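Local coordinates for transcriptional regulator, LRP/AsnC family (Neisseria meningitidis, PDB 2P5V), which probably binds specific DNA sequences to regulate transcription as a global regulator of the Lrp/AsnC family, and also binds calcium, at residues L16-E21 and V28-R33. Numbering follows the deposited sequence.
Sequences LQVLQE and VELSER
Arg-33 meets Val-18 through its aliphatic base, CB standing 4.3 Å from Val-18 CG2, while its flat guanidinium turns back over its own helix: Glu-29 O lies 3.9 Å above one face of the plane, displaced toward the rim. No other flat group takes part, and what joins the two helices is apolar side-chain packing without a hydrogen bond. Leu-30 is at its centre. With CG anti to the backbone N (chi1 174°), it sends both methyls toward helix 10-21. CD1 sits 3.7 Å from Val-18 CG1 and 3.9 Å from Leu-19 CG, so one methyl touches two successive residues; CD2 lies 4.1 Å from both methyls of Leu-19. The leucine side chains cross at about a right angle. Val-18 points its CB at the other helix, and with CG1 anti to the backbone N (chi1 163°) that methyl meets Leu-30 while CG2 faces Arg-33. Helix 38-50 adds to the hydrophobic packing, with Leu-45 touching both leucines and Cys-41 touching Leu-30; Tyr-57 of strand 54-61 also packs on Leu-19. Within 28-33, Ser-31 OG turns back to Val-28 O (2.8 Å), reaching it from the same face as Glu-32 N. The axes of the two short segments approach to 10.4 Å, with 131° between their N-to-C directions, and this pairing, with 38-50 following, is that of the three-helix core of a winged helix-turn-helix domain, here packing helix 10-21 against helix 27-33.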
loop_
_atom_site.group_PDB
_atom_site.type_symbol
_atom_site.label_atom_id
_atom_site.label_comp_id
_atom_site.label_asym_id
_atom_site.label_seq_id
_atom_site.Cartn_x
_atom_site.Cartn_y
_atom_site.Cartn_z
ATOM N N LEU G 16 10.258 -15.987 -39.743
ATOM C CA LEU G 16 9.508 -15.857 -38.489
ATOM C C LEU G 16 8.842 -14.487 -38.369
ATOM O O LEU G 16 7.708 -14.378 -37.909
ATOM C CB LEU G 16 10.415 -16.118 -37.285
ATOM C CG LEU G 16 10.957 -17.547 -37.179
ATOM C CD1 LEU G 16 12.175 -17.581 -36.274
ATOM C CD2 LEU G 16 9.891 -18.517 -36.686
ATOM N N GLN G 17 9.542 -13.443 -38.790
ATOM C CA GLN G 17 8.965 -12.105 -38.799
ATOM C C GLN G 17 7.761 -12.039 -39.732
ATOM O O GLN G 17 6.729 -11.467 -39.377
ATOM C CB GLN G 17 10.003 -11.074 -39.223
ATOM C CG GLN G 17 11.140 -10.886 -38.224
ATOM C CD GLN G 17 12.260 -10.020 -38.772
ATOM O OE1 GLN G 17 12.266 -9.660 -39.949
ATOM N NE2 GLN G 17 13.214 -9.683 -37.919
ATOM N N VAL G 18 7.899 -12.625 -40.921
ATOM C CA VAL G 18 6.821 -12.617 -41.908
ATOM C C VAL G 18 5.586 -13.335 -41.370
ATOM O O VAL G 18 4.476 -12.805 -41.430
ATOM C CB VAL G 18 7.251 -13.281 -43.243
ATOM C CG1 VAL G 18 6.036 -13.631 -44.095
ATOM C CG2 VAL G 18 8.199 -12.371 -44.015
ATOM N N LEU G 19 5.788 -14.540 -40.848
ATOM C CA LEU G 19 4.678 -15.368 -40.368
ATOM C C LEU G 19 3.998 -14.818 -39.105
ATOM O O LEU G 19 2.801 -15.043 -38.899
ATOM C CB LEU G 19 5.159 -16.801 -40.109
ATOM C CG LEU G 19 5.485 -17.636 -41.346
ATOM C CD1 LEU G 19 6.127 -18.951 -40.917
ATOM C CD2 LEU G 19 4.236 -17.880 -42.198
ATOM N N GLN G 20 4.760 -14.124 -38.259
ATOM C CA GLN G 20 4.194 -13.508 -37.061
ATOM C C GLN G 20 3.149 -12.460 -37.427
ATOM O O GLN G 20 2.128 -12.340 -36.753
ATOM C CB GLN G 20 5.280 -12.886 -36.179
ATOM C CG GLN G 20 5.933 -13.880 -35.233
ATOM C CD GLN G 20 6.745 -13.219 -34.142
ATOM O OE1 GLN G 20 6.643 -13.592 -32.971
ATOM N NE2 GLN G 20 7.546 -12.226 -34.512
ATOM N N GLU G 21 3.412 -11.722 -38.502
ATOM C CA GLU G 21 2.488 -10.709 -39.002
ATOM C C GLU G 21 1.412 -11.278 -39.922
ATOM O O GLU G 21 0.276 -10.818 -39.897
ATOM C CB GLU G 21 3.259 -9.595 -39.714
ATOM C CG GLU G 21 4.009 -8.679 -38.762
ATOM C CD GLU G 21 3.080 -8.000 -37.763
ATOM O OE1 GLU G 21 2.155 -7.280 -38.190
ATOM O OE2 GLU G 21 3.270 -8.199 -36.546
ATOM N N VAL G 28 4.236 -20.764 -51.198
ATOM C CA VAL G 28 4.619 -19.946 -52.356
ATOM C C VAL G 28 4.646 -18.453 -52.028
ATOM O O VAL G 28 5.528 -17.730 -52.491
ATOM C CB VAL G 28 3.689 -20.179 -53.574
ATOM C CG1 VAL G 28 3.909 -21.567 -54.157
ATOM C CG2 VAL G 28 2.225 -19.965 -53.197
ATOM N N GLU G 29 3.686 -17.999 -51.226
ATOM C CA GLU G 29 3.649 -16.609 -50.775
ATOM C C GLU G 29 4.820 -16.317 -49.848
ATOM O O GLU G 29 5.590 -15.384 -50.083
ATOM C CB GLU G 29 2.324 -16.317 -50.070
ATOM C CG GLU G 29 1.133 -16.263 -51.028
ATOM C CD GLU G 29 -0.215 -16.304 -50.317
ATOM O OE1 GLU G 29 -0.270 -16.014 -49.103
ATOM O OE2 GLU G 29 -1.223 -16.627 -50.979
ATOM N N LEU G 30 4.949 -17.139 -48.808
ATOM C CA LEU G 30 6.031 -17.028 -47.820
ATOM C C LEU G 30 7.412 -17.022 -48.474
ATOM O O LEU G 30 8.252 -16.177 -48.154
ATOM C CB LEU G 30 5.934 -18.180 -46.805
ATOM C CG LEU G 30 7.053 -18.338 -45.768
ATOM C CD1 LEU G 30 7.141 -17.114 -44.880
ATOM C CD2 LEU G 30 6.834 -19.596 -44.934
ATOM N N SER G 31 7.632 -17.966 -49.388
ATOM C CA SER G 31 8.893 -18.070 -50.125
ATOM C C SER G 31 9.184 -16.814 -50.951
ATOM O O SER G 31 10.340 -16.408 -51.074
ATOM C CB SER G 31 8.876 -19.302 -51.038
ATOM O OG SER G 31 7.973 -19.137 -52.120
ATOM N N GLU G 32 8.132 -16.206 -51.499
ATOM C CA GLU G 32 8.257 -15.001 -52.328
ATOM C C GLU G 32 8.668 -13.765 -51.510
ATOM O O GLU G 32 9.291 -12.849 -52.051
ATOM C CB GLU G 32 6.933 -14.740 -53.068
ATOM C CG GLU G 32 6.990 -13.702 -54.191
ATOM C CD GLU G 32 7.639 -14.222 -55.477
ATOM O OE1 GLU G 32 8.412 -15.203 -55.420
ATOM O OE2 GLU G 32 7.375 -13.637 -56.552
ATOM N N ARG G 33 8.337 -13.745 -50.219
ATOM C CA ARG G 33 8.686 -12.612 -49.350
ATOM C C ARG G 33 10.043 -12.794 -48.668
ATOM O O ARG G 33 10.557 -11.859 -48.059
ATOM C CB ARG G 33 7.610 -12.369 -48.282
ATOM C CG ARG G 33 6.183 -12.653 -48.732
ATOM C CD ARG G 33 5.184 -11.600 -48.261
ATOM N NE ARG G 33 3.813 -11.987 -48.601
ATOM C CZ ARG G 33 3.301 -12.006 -49.836
ATOM N NH1 ARG G 33 4.029 -11.656 -50.897
ATOM N NH2 ARG G 33 2.038 -12.385 -50.018
#